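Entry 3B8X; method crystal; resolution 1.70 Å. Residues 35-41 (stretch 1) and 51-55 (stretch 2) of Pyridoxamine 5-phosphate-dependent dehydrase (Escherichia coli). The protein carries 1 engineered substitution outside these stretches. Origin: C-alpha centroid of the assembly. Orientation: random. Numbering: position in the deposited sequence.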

# COMPACT_ATOMS: atom_id res chain seq x y z
N TYR B 35 -18.51 7.22 1.07
CA TYR B 35 -18.83 5.80 0.88
C TYR B 35 -17.92 4.90 1.73
O TYR B 35 -18.39 3.93 2.31
CB TYR B 35 -18.80 5.39 -0.60
CG TYR B 35 -19.97 5.90 -1.40
CD1 TYR B 35 -19.80 6.88 -2.39
CD2 TYR B 35 -21.27 5.42 -1.19
CE1 TYR B 35 -20.89 7.41 -3.08
CE2 TYR B 35 -22.35 5.90 -1.95
CZ TYR B 35 -22.16 6.91 -2.87
OH TYR B 35 -23.22 7.44 -3.59
N VAL B 36 -16.62 5.21 1.81
CA VAL B 36 -15.72 4.41 2.62
C VAL B 36 -16.15 4.51 4.09
O VAL B 36 -16.17 3.53 4.82
CB VAL B 36 -14.24 4.91 2.51
CG1 VAL B 36 -13.38 4.29 3.64
CG2 VAL B 36 -13.70 4.60 1.12
N LYS B 37 -16.48 5.72 4.51
CA LYS B 37 -16.89 5.95 5.88
C LYS B 37 -18.12 5.11 6.18
O LYS B 37 -18.18 4.46 7.21
CB LYS B 37 -17.20 7.45 6.09
CG LYS B 37 -15.99 8.36 6.13
CD LYS B 37 -16.08 9.33 7.31
CE LYS B 37 -16.72 10.65 6.92
NZ LYS B 37 -18.21 10.67 7.11
N GLN B 38 -19.10 5.17 5.29
CA GLN B 38 -20.34 4.43 5.45
C GLN B 38 -20.03 2.93 5.51
O GLN B 38 -20.55 2.17 6.34
CB GLN B 38 -21.16 4.68 4.19
CG GLN B 38 -22.64 4.42 4.30
CD GLN B 38 -23.37 4.92 3.06
OE1 GLN B 38 -24.04 4.15 2.36
NE2 GLN B 38 -23.20 6.22 2.76
N TYR B 39 -19.22 2.48 4.56
CA TYR B 39 -18.84 1.07 4.55
C TYR B 39 -18.20 0.64 5.90
O TYR B 39 -18.44 -0.45 6.42
CB TYR B 39 -17.77 0.91 3.47
CG TYR B 39 -17.22 -0.47 3.39
CD1 TYR B 39 -17.97 -1.52 2.89
CD2 TYR B 39 -15.91 -0.73 3.77
CE1 TYR B 39 -17.43 -2.82 2.78
CE2 TYR B 39 -15.38 -2.00 3.65
CZ TYR B 39 -16.12 -3.04 3.13
OH TYR B 39 -15.54 -4.28 3.02
N GLU B 40 -17.35 1.49 6.47
CA GLU B 40 -16.68 1.11 7.70
C GLU B 40 -17.73 0.96 8.80
O GLU B 40 -17.67 0.07 9.65
CB GLU B 40 -15.62 2.16 8.07
CG GLU B 40 -14.39 2.11 7.10
CD GLU B 40 -13.45 3.35 7.20
OE1 GLU B 40 -13.87 4.36 7.78
OE2 GLU B 40 -12.27 3.34 6.75
N THR B 41 -18.70 1.86 8.78
CA THR B 41 -19.76 1.85 9.79
C THR B 41 -20.52 0.54 9.66
O THR B 41 -20.73 -0.19 10.64
CB THR B 41 -20.70 3.03 9.53
OG1 THR B 41 -20.02 4.24 9.88
CG2 THR B 41 -22.00 2.88 10.31
N TYR B 51 -15.03 -0.59 15.88
CA TYR B 51 -14.51 0.20 14.80
C TYR B 51 -14.07 -0.62 13.62
O TYR B 51 -13.67 -1.77 13.78
CB TYR B 51 -13.26 0.90 15.30
CG TYR B 51 -13.47 1.71 16.52
CD1 TYR B 51 -12.99 1.28 17.74
CD2 TYR B 51 -14.09 2.94 16.44
CE1 TYR B 51 -13.18 2.04 18.87
CE2 TYR B 51 -14.24 3.73 17.54
CZ TYR B 51 -13.79 3.26 18.75
OH TYR B 51 -13.96 4.05 19.85
N ALA B 52 -14.01 0.04 12.47
CA ALA B 52 -13.51 -0.57 11.25
C ALA B 52 -12.74 0.49 10.44
O ALA B 52 -13.15 1.66 10.40
CB ALA B 52 -14.67 -1.12 10.42
N VAL B 53 -11.59 0.09 9.89
CA VAL B 53 -10.77 0.99 9.05
C VAL B 53 -10.48 0.27 7.75
O VAL B 53 -9.72 -0.68 7.75
CB VAL B 53 -9.41 1.39 9.62
CG1 VAL B 53 -8.70 2.29 8.61
CG2 VAL B 53 -9.52 2.16 10.96
N MET B 54 -11.06 0.76 6.65
CA MET B 54 -10.83 0.18 5.32
C MET B 54 -9.52 0.64 4.70
O MET B 54 -9.16 1.80 4.82
CB MET B 54 -11.91 0.60 4.37
CG MET B 54 -11.87 -0.23 3.05
SD MET B 54 -13.11 0.41 1.87
CE MET B 54 -13.23 -0.89 0.62
N VAL B 55 -8.81 -0.27 4.07
CA VAL B 55 -7.51 0.03 3.49
C VAL B 55 -7.40 -0.59 2.12
O VAL B 55 -8.30 -1.27 1.65
CB VAL B 55 -6.31 -0.43 4.38
CG1 VAL B 55 -6.21 0.46 5.64
CG2 VAL B 55 -6.46 -1.87 4.78
O HOH W 1 -14.29 4.50 10.42

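A buried glutamate ties this helix to the neighbouring strand: E40 extends its carboxylate to the strand backbone, where M54 N donates a hydrogen bond to E40 OE2 at 2.9 Å with a nearly straight angle of 160°. The other carboxylate oxygen is served by water 1, which donates both to E40 OE1 (2.7 Å) and to A52 O (3.1 Å). One acidic side chain thus meets a strand NH directly and a strand carbonyl through water, the water supplying the protons that two acceptors cannot offer each other. OE2 is also hydrogen-bonded elsewhere in the structure, which further offsets the cost of burying it.

The helix and strand axes approach to 7.6 Å, with their directions 136° apart. The backbones come near at E40 and A52, whose CA atoms lie 5.0 Å apart; the small methyl suits this spacing, with A52 CB 3.3 Å from E40 O. Strand alternation sends A52 and M54 toward the helix and Y51, V53 and V55 away. From the helix, V36, Y39 and E40 point toward the strand, one turn separating V36 from E40. M54, extended with all three chi angles t, makes an apolar contact through its CB, 4.0 Å from V36 CG1, while its polarizable SD lies 3.6 Å from Y39 CD2 and 4.4 Å from the ring centroid, an oblique sulfur-aromatic contact. The rules read plainly: give each buried carboxylate oxygen a donor, put a methyl where backbones come nearest, and let a long, flexible side chain reach the more distant partners.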